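Side-chain contacts in inositol monophosphatase (Zymomonas mobilis, PDB 4N81), which probably hydrolyses phosphate monoesters such as inositol monophosphate in a magnesium-dependent reaction: residues 8-13 with 126-131; 48-53 with 85-90; 116-121 with 185-190; 231-234 with 240-243. All coordinates share one frame; numbering follows the deposited sequence.

Interaction 1. Residues 8-13 with 126-131; sequences DDIRLA and RWVGVK
Apolar packing between Ile10 of helix 7-24 and two valines of strand 125-130 carries this contact. The delta methyl of Ile10 meets the fork of Val130, with CD1 3.6 Å from Val130 CG2 and 4.2 Å from Val130 CG1. Ile10 CG1 follows at 3.8 Å from the same CG2, and the two side chains cross obliquely. The other branch serves the second valine: with chi1 at -72°, Ile10 CG2 stands anti to the backbone N and approaches Val128 CG1 at 4.5 Å, a looser touch. Two residues apart in the strand, the valines present their side chains on one face, and the branched isoleucine spans both.

No hydrogen bond joins the segments. Arg11 makes a salt bridge back to Asp8 within the helix, NH1 lying 2.9 Å from Asp8 OD1 on its anti side and 34° out of the carboxylate plane. Asp9 pairs instead with Arg62 and Arg81, while Arg126 binds Asp18 and His14.

Ser4 touches both Ile10 and Val130. Leu12 packs on helix 42-61 and Ala13 on strand 112-120, the sheet neighbour of strand 125-130; the two helices thus lie against each other, and both reach the seven-stranded sheet.

Interaction 2. Residues 48-53 with 85-90; sequences RGAEQA and LDPIDG. With SO4 (sulfate ion), chain B.
Ala50 and Pro87 face each other, each side chain leaving its backbone toward the other segment, with Ala50 CB 3.8 Å from Pro87 CB. The proline ring continues along the helix surface: its CG lies 3.8 Å from the backbone N of Glu51 and 3.9 Å from Glu51 CB. The rest of Glu51 stands farther from the proline. Its CG is anti to the backbone N (chi1 -168°), the chain runs on extended, and OE1 forms a salt bridge with Arg55 one turn along helix 42-61.

Pro87 belongs to the Asp-Pro-Ile-Asp-Gly-Thr signature of the inositol monophosphatase superfamily, at the corner where strand 81-86 gives way to strand 88-89. Asp86, Ile88 and Asp89 are predicted magnesium ligands, with Glu70 and Asp210; the proline thus packs on the helix from within the predicted metal-binding loop. A sulfate, probably from the crystallisation liquor, lies at this site, where Gly90 N donates to its O4 at 2.9 Å (N-H...O 144°) and Thr91 N supplies a second hydrogen bond. Gly90 is the N-cap of helix 91-95, so the anion sits at a helix start, consistent with a substrate phosphate position. Sulfate O3 is 3.2 Å from Asp89 OD2.

Interaction 3. Residues 116-121 with 185-190; sequences GIINQP and GDCYNY
Ile118 and Gln120, on one face of strand 112-120, meet the first turn of helix 187-194, joining the seven-stranded sheet of this layered alpha-beta phosphatase fold to the helix that packs on its second sheet. Ile118 divides its side chain: CG2 lies 4.1 Å from Cys187 SG, and CD1 lies 4.0 Å from the backbone O of Cys187. A chi1 of 55° places SG between the backbone N and the carbonyl carbon, turned to the isoleucine. Gln120 CG comes to the edge of the Tyr188 ring, 4.0 Å from CE1 and near the ring plane, while amide and ring planes stand 50° apart.

Gln120 bends at chi2 (-52°), and its buried amide is held by three bonds, NE2 giving to Phe101 O and OE1 taking from the backbone N of Ile122 and of His123. Tyr188 OH is bonded to Glu125 and to Arg29 of the second subunit, and Trp127 meets the tyrosine ring edge-to-face. Cys187 N makes a weak hydrogen bond to Asp89, a predicted magnesium ligand. Cys187 O lies in the plane of the Tyr190 ring at its edge, and takes a weak backbone bond from Tyr190 N at 3.0 Å.

Interaction 4. Residues 231-234 with 240-243; sequences RPLN and EVIA
Leu233, in an irregular but extended loop segment (phi/psi -86°/141°), and Val241, at the beginning of strand 241-244, have their CA atoms, the nearest pair between the segments, 7.8 Å apart, and no hydrogen bond links the two segments. Side chains bridge that gap. Leu233 points at the strand and applies both its methyls: CD1 lies 3.9 Å from Val241 CG1, and CD2 lies 4.0 Å from the same CG1. A single valine methyl is therefore held in the fork of the leucine, whose side chain crosses that of the valine at about a right angle. CD2 also rests 3.8 Å from the backbone O of Glu240, so the leucine covers the main chain at the entrance to the strand as well as the first side chain in it.

The segments belong to a beta hairpin with a long connection: strands 224-226 and 241-244 are antiparallel neighbours in the five-stranded sheet, and Leu233 folds the connecting loop back over its return strand. Polar bonds shape the rest of the loop: Asn234 OD1 accepts from Asn236 N, an Asx turn, and Asn234 N bonds to Ser237 OG, whereas Arg231 N bonds to Asp227.

At Val241, chi1 of -57° sets CG1 anti to the carbonyl carbon and toward Leu233, while CG2 is turned to Tyr190 of helix 187-194. The strand is fixed further by the bond from Trp228 NE1 to Val241 O, and Glu240 sends its carboxylate off to Gln204, with OE2 receiving the NE2 hydrogen.

In the fold
Interaction 3, near the centre of the chain, is wholly buried; interactions 2 and 4 are buried but peripheral, and interaction 1 is only partly so. Across all four the segments meet by apolar packing without hydrogen bonds, and the differences lie in the polar surroundings: salt bridges at interaction 1, the sulfate and predicted magnesium ligands at interaction 2, a buried amide and a tyrosine hydroxyl that reaches the second subunit at interaction 3, and turn-forming bonds at interaction 4. Interactions 1 to 3 share the seven-stranded sheet, with strands 112-120 and 125-130 adjacent in it. Interaction 4 belongs to the five-stranded sheet and touches interaction 3 through Tyr190.

Interaction 1. Residues 8-13 with 126-131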
loop_
_atom_site.group_PDB
_atom_site.type_symbol
_atom_site.label_atom_id
_atom_site.label_comp_id
_atom_site.label_asym_id
_atom_site.label_seq_id
_atom_site.Cartn_x
_atom_site.Cartn_y
_atom_site.Cartn_z
ATOM N N ASP A 8 19.180 26.384 6.866
ATOM C CA ASP A 8 18.008 27.203 7.212
ATOM C C ASP A 8 16.764 26.766 6.442
ATOM O O ASP A 8 15.641 26.682 6.998
ATOM C CB ASP A 8 18.272 28.673 6.895
ATOM C CG ASP A 8 19.111 29.359 7.961
ATOM O OD1 ASP A 8 19.125 28.863 9.115
ATOM O OD2 ASP A 8 19.743 30.392 7.640
ATOM N N ASP A 9 16.982 26.457 5.158
ATOM C CA ASP A 9 15.906 25.966 4.307
ATOM C C ASP A 9 15.422 24.592 4.745
ATOM O O ASP A 9 14.221 24.272 4.615
ATOM C CB ASP A 9 16.338 25.918 2.831
ATOM C CG ASP A 9 16.591 27.318 2.250
ATOM O OD1 ASP A 9 17.491 27.465 1.388
ATOM O OD2 ASP A 9 15.851 28.258 2.623
ATOM N N ILE A 10 16.328 23.772 5.269
ATOM C CA ILE A 10 15.900 22.450 5.770
ATOM C C ILE A 10 14.998 22.633 6.989
ATOM O O ILE A 10 13.960 21.963 7.151
ATOM C CB ILE A 10 17.123 21.620 6.182
ATOM C CG1 ILE A 10 17.906 21.160 4.946
ATOM C CG2 ILE A 10 16.727 20.363 6.957
ATOM C CD1 ILE A 10 19.358 20.773 5.330
ATOM N N ARG A 11 15.374 23.599 7.834
ATOM C CA ARG A 11 14.552 23.831 9.013
ATOM C C ARG A 11 13.139 24.342 8.632
ATOM O O ARG A 11 12.105 23.890 9.159
ATOM C CB ARG A 11 15.277 24.824 9.951
ATOM C CG ARG A 11 14.506 25.112 11.238
ATOM C CD ARG A 11 15.318 26.105 12.143
ATOM N NE ARG A 11 16.765 25.928 11.972
ATOM C CZ ARG A 11 17.580 26.846 11.448
ATOM N NH1 ARG A 11 17.092 28.022 11.055
ATOM N NH2 ARG A 11 18.884 26.597 11.325
ATOM N N LEU A 12 13.101 25.251 7.660
ATOM C CA LEU A 12 11.812 25.731 7.176
ATOM C C LEU A 12 11.020 24.554 6.569
ATOM O O LEU A 12 9.822 24.415 6.788
ATOM C CB LEU A 12 12.034 26.777 6.076
ATOM C CG LEU A 12 10.783 27.435 5.467
ATOM C CD1 LEU A 12 9.897 27.942 6.590
ATOM C CD2 LEU A 12 11.140 28.603 4.509
ATOM N N ALA A 13 11.711 23.664 5.865
ATOM C CA ALA A 13 11.015 22.587 5.162
ATOM C C ALA A 13 10.345 21.659 6.173
ATOM O O ALA A 13 9.179 21.239 5.987
ATOM C CB ALA A 13 11.992 21.830 4.257
ATOM N N ARG A 126 9.350 10.286 7.936
ATOM C CA ARG A 126 9.817 11.463 7.231
ATOM C C ARG A 126 11.201 11.214 6.617
ATOM O O ARG A 126 12.170 10.893 7.338
ATOM C CB ARG A 126 9.887 12.668 8.181
ATOM C CG ARG A 126 10.319 13.956 7.437
ATOM C CD ARG A 126 10.172 15.233 8.324
ATOM N NE ARG A 126 8.771 15.422 8.697
ATOM C CZ ARG A 126 8.294 16.454 9.399
ATOM N NH1 ARG A 126 9.093 17.440 9.818
ATOM N NH2 ARG A 126 6.994 16.492 9.676
ATOM N N TRP A 127 11.261 11.322 5.292
ATOM C CA TRP A 127 12.518 11.232 4.543
ATOM C C TRP A 127 12.995 12.658 4.238
ATOM O O TRP A 127 12.177 13.463 3.798
ATOM C CB TRP A 127 12.216 10.587 3.182
ATOM C CG TRP A 127 11.930 9.109 3.187
ATOM C CD1 TRP A 127 12.839 8.087 2.903
ATOM C CD2 TRP A 127 10.673 8.474 3.465
ATOM N NE1 TRP A 127 12.197 6.856 3.031
ATOM C CE2 TRP A 127 10.871 7.065 3.336
ATOM C CE3 TRP A 127 9.400 8.948 3.846
ATOM C CZ2 TRP A 127 9.814 6.136 3.498
ATOM C CZ3 TRP A 127 8.357 8.022 4.025
ATOM C CH2 TRP A 127 8.569 6.632 3.844
ATOM N N VAL A 128 14.290 12.959 4.449
ATOM C CA VAL A 128 14.822 14.282 4.119
ATOM C C VAL A 128 16.069 14.092 3.264
ATOM O O VAL A 128 17.016 13.411 3.696
ATOM C CB VAL A 128 15.256 15.043 5.383
ATOM C CG1 VAL A 128 15.728 16.470 5.004
ATOM C CG2 VAL A 128 14.086 15.082 6.381
ATOM N N GLY A 129 16.087 14.709 2.074
ATOM C CA GLY A 129 17.263 14.666 1.209
ATOM C C GLY A 129 17.742 16.064 0.863
ATOM O O GLY A 129 16.926 17.006 0.765
ATOM N N VAL A 130 19.055 16.236 0.690
ATOM C CA VAL A 130 19.599 17.568 0.416
ATOM C C VAL A 130 20.874 17.340 -0.387
ATOM O O VAL A 130 21.586 16.329 -0.178
ATOM C CB VAL A 130 20.048 18.315 1.718
ATOM C CG1 VAL A 130 20.444 19.750 1.412
ATOM C CG2 VAL A 130 18.987 18.272 2.792
ATOM N N LYS A 131 21.203 18.309 -1.226
ATOM C CA LYS A 131 22.242 18.158 -2.226
ATOM C C LYS A 131 23.584 17.824 -1.554
ATOM O O LYS A 131 24.394 17.094 -2.110
ATOM C CB LYS A 131 22.351 19.515 -2.958
ATOM C CG LYS A 131 23.581 19.742 -3.796
ATOM C CD LYS A 131 23.523 21.145 -4.426
ATOM C CE LYS A 131 24.699 21.411 -5.353
ATOM N NZ LYS A 131 24.417 22.609 -6.213
#

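Interaction 2. Residues 48-53 with 85-90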
loop_
_atom_site.group_PDB
_atom_site.type_symbol
_atom_site.label_atom_id
_atom_site.label_comp_id
_atom_site.label_asym_id
_atom_site.label_seq_id
_atom_site.Cartn_x
_atom_site.Cartn_y
_atom_site.Cartn_z
ATOM N N ARG A 48 -6.237 21.730 0.051
ATOM C CA ARG A 48 -6.308 23.188 0.000
ATOM C C ARG A 48 -5.867 23.837 1.295
ATOM O O ARG A 48 -5.167 24.870 1.281
ATOM C CB ARG A 48 -7.742 23.695 -0.277
ATOM C CG ARG A 48 -8.405 23.298 -1.614
ATOM C CD ARG A 48 -9.780 24.027 -1.803
ATOM N NE ARG A 48 -9.711 25.472 -1.535
ATOM C CZ ARG A 48 -10.768 26.261 -1.303
ATOM N NH1 ARG A 48 -11.995 25.749 -1.297
ATOM N NH2 ARG A 48 -10.605 27.565 -1.068
ATOM N N GLY A 49 -6.292 23.291 2.433
ATOM C CA GLY A 49 -5.918 23.969 3.671
ATOM C C GLY A 49 -4.400 23.864 3.916
ATOM O O GLY A 49 -3.757 24.842 4.383
ATOM N N ALA A 50 -3.818 22.713 3.564
ATOM C CA ALA A 50 -2.363 22.557 3.769
ATOM C C ALA A 50 -1.572 23.460 2.825
ATOM O O ALA A 50 -0.600 24.114 3.221
ATOM C CB ALA A 50 -1.940 21.087 3.576
ATOM N N GLU A 51 -2.013 23.523 1.571
ATOM C CA GLU A 51 -1.299 24.357 0.623
ATOM C C GLU A 51 -1.399 25.812 1.015
ATOM O O GLU A 51 -0.417 26.547 0.909
ATOM C CB GLU A 51 -1.860 24.220 -0.783
ATOM C CG GLU A 51 -0.908 24.857 -1.783
ATOM C CD GLU A 51 -1.551 25.153 -3.095
ATOM O OE1 GLU A 51 -1.383 26.298 -3.580
ATOM O OE2 GLU A 51 -2.213 24.238 -3.642
ATOM N N GLN A 52 -2.576 26.237 1.485
ATOM C CA GLN A 52 -2.696 27.629 1.862
ATOM C C GLN A 52 -1.811 27.947 3.041
ATOM O O GLN A 52 -1.126 28.988 3.046
ATOM C CB GLN A 52 -4.159 27.988 2.187
ATOM C CG GLN A 52 -5.074 27.944 0.970
ATOM C CD GLN A 52 -6.557 28.004 1.338
ATOM O OE1 GLN A 52 -6.918 28.124 2.518
ATOM N NE2 GLN A 52 -7.421 27.907 0.325
ATOM N N ALA A 53 -1.776 27.054 4.033
ATOM C CA ALA A 53 -0.936 27.376 5.196
ATOM C C ALA A 53 0.567 27.408 4.847
ATOM O O ALA A 53 1.322 28.317 5.286
ATOM C CB ALA A 53 -1.213 26.391 6.360
ATOM N N LEU A 85 5.405 22.333 -3.786
ATOM C CA LEU A 85 4.616 21.691 -2.726
ATOM C C LEU A 85 3.595 20.719 -3.312
ATOM O O LEU A 85 2.923 21.039 -4.290
ATOM C CB LEU A 85 3.846 22.755 -1.950
ATOM C CG LEU A 85 4.705 23.951 -1.513
ATOM C CD1 LEU A 85 3.868 24.991 -0.813
ATOM C CD2 LEU A 85 5.856 23.519 -0.629
ATOM N N ASP A 86 3.497 19.527 -2.742
ATOM C CA ASP A 86 2.376 18.653 -3.014
ATOM C C ASP A 86 1.821 18.185 -1.656
ATOM O O ASP A 86 2.397 17.265 -1.045
ATOM C CB ASP A 86 2.801 17.441 -3.860
ATOM C CG ASP A 86 1.585 16.723 -4.483
ATOM O OD1 ASP A 86 0.462 17.262 -4.338
ATOM O OD2 ASP A 86 1.752 15.656 -5.121
ATOM N N PRO A 87 0.749 18.826 -1.147
ATOM C CA PRO A 87 0.318 18.455 0.221
ATOM C C PRO A 87 -0.008 16.966 0.382
ATOM O O PRO A 87 0.306 16.368 1.402
ATOM C CB PRO A 87 -1.001 19.248 0.377
ATOM C CG PRO A 87 -0.733 20.538 -0.475
ATOM C CD PRO A 87 0.042 20.026 -1.676
ATOM N N ILE A 88 -0.604 16.379 -0.653
ATOM C CA ILE A 88 -0.973 14.959 -0.636
ATOM C C ILE A 88 -0.583 14.330 -1.983
ATOM O O ILE A 88 -1.346 14.341 -2.940
ATOM C CB ILE A 88 -2.482 14.757 -0.357
ATOM C CG1 ILE A 88 -2.860 15.403 1.006
ATOM C CG2 ILE A 88 -2.860 13.243 -0.363
ATOM C CD1 ILE A 88 -4.380 15.460 1.266
ATOM N N ASP A 89 0.616 13.770 -2.040
ATOM C CA ASP A 89 0.978 12.966 -3.192
ATOM C C ASP A 89 0.444 11.564 -2.914
ATOM O O ASP A 89 0.717 11.004 -1.855
ATOM C CB ASP A 89 2.495 12.926 -3.356
ATOM C CG ASP A 89 2.892 12.138 -4.586
ATOM O OD1 ASP A 89 3.485 11.043 -4.417
ATOM O OD2 ASP A 89 2.568 12.600 -5.699
ATOM N N GLY A 90 -0.282 10.987 -3.877
ATOM C CA GLY A 90 -1.027 9.759 -3.648
ATOM C C GLY A 90 -2.456 10.108 -3.251
ATOM O O GLY A 90 -3.021 9.506 -2.313
HETATM S S SO4 B . -1.385 13.126 -7.003
HETATM O O1 SO4 B . -2.669 13.876 -6.824
HETATM O O2 SO4 B . -1.102 13.048 -8.464
HETATM O O3 SO4 B . -0.283 13.887 -6.433
HETATM O O4 SO4 B . -1.475 11.722 -6.431
#

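Interaction 3. Residues 116-121 with 185-190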
loop_
_atom_site.group_PDB
_atom_site.type_symbol
_atom_site.label_atom_id
_atom_site.label_comp_id
_atom_site.label_asym_id
_atom_site.label_seq_id
_atom_site.Cartn_x
_atom_site.Cartn_y
_atom_site.Cartn_z
ATOM N N GLY A 116 14.563 17.973 -0.513
ATOM C CA GLY A 116 13.262 17.339 -0.633
ATOM C C GLY A 116 12.871 16.686 0.678
ATOM O O GLY A 116 13.717 16.117 1.367
ATOM N N ILE A 117 11.589 16.737 1.017
ATOM C CA ILE A 117 11.057 15.981 2.145
ATOM C C ILE A 117 9.857 15.191 1.631
ATOM O O ILE A 117 9.021 15.741 0.838
ATOM C CB ILE A 117 10.618 16.936 3.317
ATOM C CG1 ILE A 117 11.861 17.500 4.036
ATOM C CG2 ILE A 117 9.753 16.187 4.348
ATOM C CD1 ILE A 117 11.546 18.367 5.273
ATOM N N ILE A 118 9.787 13.919 2.052
ATOM C CA ILE A 118 8.538 13.147 1.985
ATOM C C ILE A 118 8.076 12.984 3.419
ATOM O O ILE A 118 8.829 12.468 4.251
ATOM C CB ILE A 118 8.735 11.694 1.446
ATOM C CG1 ILE A 118 9.250 11.685 -0.029
ATOM C CG2 ILE A 118 7.405 10.926 1.531
ATOM C CD1 ILE A 118 9.982 10.305 -0.403
ATOM N N ASN A 119 6.835 13.358 3.715
ATOM C CA ASN A 119 6.342 13.143 5.064
ATOM C C ASN A 119 5.039 12.390 5.061
ATOM O O ASN A 119 4.072 12.854 4.453
ATOM C CB ASN A 119 6.117 14.475 5.789
ATOM C CG ASN A 119 5.776 14.265 7.277
ATOM O OD1 ASN A 119 6.587 13.745 8.021
ATOM N ND2 ASN A 119 4.560 14.647 7.691
ATOM N N GLN A 120 4.992 11.277 5.793
ATOM C CA GLN A 120 3.748 10.508 5.914
ATOM C C GLN A 120 3.222 10.921 7.265
ATOM O O GLN A 120 3.776 10.531 8.305
ATOM C CB GLN A 120 4.116 8.991 5.920
ATOM C CG GLN A 120 2.981 8.125 5.276
ATOM C CD GLN A 120 1.623 8.429 5.905
ATOM O OE1 GLN A 120 1.466 8.360 7.124
ATOM N NE2 GLN A 120 0.653 8.778 5.087
ATOM N N PRO A 121 2.123 11.720 7.274
ATOM C CA PRO A 121 1.715 12.335 8.544
ATOM C C PRO A 121 0.910 11.413 9.437
ATOM O O PRO A 121 0.684 11.777 10.598
ATOM C CB PRO A 121 0.873 13.532 8.103
ATOM C CG PRO A 121 0.298 13.092 6.715
ATOM C CD PRO A 121 1.448 12.318 6.101
ATOM N N GLY A 185 1.190 3.180 -4.505
ATOM C CA GLY A 185 2.045 3.771 -3.472
ATOM C C GLY A 185 2.596 5.164 -3.762
ATOM O O GLY A 185 2.983 5.846 -2.805
ATOM N N ASP A 186 2.664 5.579 -5.035
ATOM C CA ASP A 186 3.152 6.947 -5.360
ATOM C C ASP A 186 4.515 7.218 -4.721
ATOM O O ASP A 186 5.450 6.347 -4.851
ATOM C CB ASP A 186 2.059 7.972 -4.943
ATOM C CG ASP A 186 0.674 7.536 -5.444
ATOM O OD1 ASP A 186 0.368 7.811 -6.627
ATOM O OD2 ASP A 186 -0.055 6.881 -4.660
ATOM N N CYS A 187 4.632 8.326 -3.977
ATOM C CA CYS A 187 5.947 8.696 -3.417
ATOM C C CYS A 187 6.499 7.640 -2.499
ATOM O O CYS A 187 7.742 7.529 -2.311
ATOM C CB CYS A 187 5.894 10.031 -2.648
ATOM S SG CYS A 187 4.630 10.038 -1.316
ATOM N N TYR A 188 5.599 6.841 -1.921
ATOM C CA TYR A 188 6.041 5.933 -0.885
ATOM C C TYR A 188 7.042 4.929 -1.469
ATOM O O TYR A 188 7.987 4.516 -0.766
ATOM C CB TYR A 188 4.846 5.153 -0.283
ATOM C CG TYR A 188 5.150 4.729 1.146
ATOM C CD1 TYR A 188 4.830 5.567 2.231
ATOM C CD2 TYR A 188 5.729 3.504 1.415
ATOM C CE1 TYR A 188 5.074 5.175 3.562
ATOM C CE2 TYR A 188 6.007 3.132 2.731
ATOM C CZ TYR A 188 5.713 3.964 3.785
ATOM O OH TYR A 188 5.969 3.531 5.094
ATOM N N ASN A 189 6.871 4.557 -2.736
ATOM C CA ASN A 189 7.825 3.529 -3.234
ATOM C C ASN A 189 9.232 4.071 -3.364
ATOM O O ASN A 189 10.216 3.332 -3.223
ATOM C CB ASN A 189 7.369 2.967 -4.578
ATOM C CG ASN A 189 6.083 2.168 -4.430
ATOM O OD1 ASN A 189 5.981 1.308 -3.565
ATOM N ND2 ASN A 189 5.110 2.463 -5.267
ATOM N N TYR A 190 9.341 5.385 -3.589
ATOM C CA TYR A 190 10.664 5.988 -3.690
ATOM C C TYR A 190 11.260 6.067 -2.296
ATOM O O TYR A 190 12.480 5.902 -2.123
ATOM C CB TYR A 190 10.584 7.383 -4.328
ATOM C CG TYR A 190 9.996 7.359 -5.768
ATOM C CD1 TYR A 190 8.592 7.366 -5.971
ATOM C CD2 TYR A 190 10.827 7.304 -6.886
ATOM C CE1 TYR A 190 8.051 7.359 -7.247
ATOM C CE2 TYR A 190 10.310 7.307 -8.148
ATOM C CZ TYR A 190 8.917 7.331 -8.331
ATOM O OH TYR A 190 8.417 7.314 -9.620
#

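Interaction 4. Residues 231-234 with 240-243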
loop_
_atom_site.group_PDB
_atom_site.type_symbol
_atom_site.label_atom_id
_atom_site.label_comp_id
_atom_site.label_asym_id
_atom_site.label_seq_id
_atom_site.Cartn_x
_atom_site.Cartn_y
_atom_site.Cartn_z
ATOM N N ARG A 231 18.610 11.117 -18.508
ATOM C CA ARG A 231 18.954 12.521 -18.290
ATOM C C ARG A 231 18.434 13.029 -16.937
ATOM O O ARG A 231 17.504 12.455 -16.379
ATOM C CB ARG A 231 18.362 13.387 -19.435
ATOM C CG ARG A 231 19.017 13.114 -20.818
ATOM C CD ARG A 231 18.287 13.888 -21.964
ATOM N NE ARG A 231 19.008 13.610 -23.218
ATOM C CZ ARG A 231 20.069 14.260 -23.671
ATOM N NH1 ARG A 231 20.555 15.354 -23.053
ATOM N NH2 ARG A 231 20.640 13.814 -24.797
ATOM N N PRO A 232 18.996 14.132 -16.423
ATOM C CA PRO A 232 18.497 14.691 -15.145
ATOM C C PRO A 232 17.059 15.106 -15.191
ATOM O O PRO A 232 16.599 15.612 -16.215
ATOM C CB PRO A 232 19.277 15.995 -14.991
ATOM C CG PRO A 232 20.488 15.826 -15.819
ATOM C CD PRO A 232 20.109 14.916 -16.973
ATOM N N LEU A 233 16.351 14.930 -14.083
ATOM C CA LEU A 233 14.987 15.392 -13.987
ATOM C C LEU A 233 15.072 16.841 -13.555
ATOM O O LEU A 233 15.929 17.223 -12.738
ATOM C CB LEU A 233 14.246 14.569 -12.939
ATOM C CG LEU A 233 14.059 13.104 -13.340
ATOM C CD1 LEU A 233 13.599 12.205 -12.176
ATOM C CD2 LEU A 233 13.012 13.076 -14.510
ATOM N N ASN A 234 14.209 17.659 -14.123
ATOM C CA ASN A 234 14.181 19.074 -13.798
ATOM C C ASN A 234 12.775 19.603 -13.900
ATOM O O ASN A 234 11.829 18.850 -14.193
ATOM C CB ASN A 234 15.222 19.896 -14.579
ATOM C CG ASN A 234 14.928 20.009 -16.069
ATOM O OD1 ASN A 234 13.792 19.842 -16.517
ATOM N ND2 ASN A 234 15.981 20.345 -16.846
ATOM N N GLU A 240 8.325 11.153 -17.114
ATOM C CA GLU A 240 8.803 9.770 -17.210
ATOM C C GLU A 240 9.980 9.703 -16.236
ATOM O O GLU A 240 10.924 10.488 -16.378
ATOM C CB GLU A 240 9.301 9.510 -18.650
ATOM C CG GLU A 240 8.090 9.351 -19.572
ATOM C CD GLU A 240 8.432 9.285 -21.071
ATOM O OE1 GLU A 240 9.625 9.404 -21.464
ATOM O OE2 GLU A 240 7.462 9.108 -21.839
ATOM N N VAL A 241 9.939 8.755 -15.300
ATOM C CA VAL A 241 11.000 8.675 -14.317
ATOM C C VAL A 241 11.419 7.238 -14.150
ATOM O O VAL A 241 10.599 6.315 -14.273
ATOM C CB VAL A 241 10.578 9.261 -12.899
ATOM C CG1 VAL A 241 10.100 10.734 -13.018
ATOM C CG2 VAL A 241 9.483 8.478 -12.293
ATOM N N ILE A 242 12.704 7.063 -13.833
ATOM C CA ILE A 242 13.194 5.759 -13.352
ATOM C C ILE A 242 14.086 6.033 -12.145
ATOM O O ILE A 242 14.921 6.965 -12.188
ATOM C CB ILE A 242 13.939 4.964 -14.436
ATOM C CG1 ILE A 242 14.494 3.663 -13.862
ATOM C CG2 ILE A 242 15.097 5.859 -15.114
ATOM C CD1 ILE A 242 14.906 2.673 -14.957
ATOM N N ALA A 243 13.845 5.285 -11.064
ATOM C CA ALA A 243 14.693 5.369 -9.881
ATOM C C ALA A 243 15.280 3.967 -9.677
ATOM O O ALA A 243 14.548 2.979 -9.852
ATOM C CB ALA A 243 13.831 5.818 -8.643
#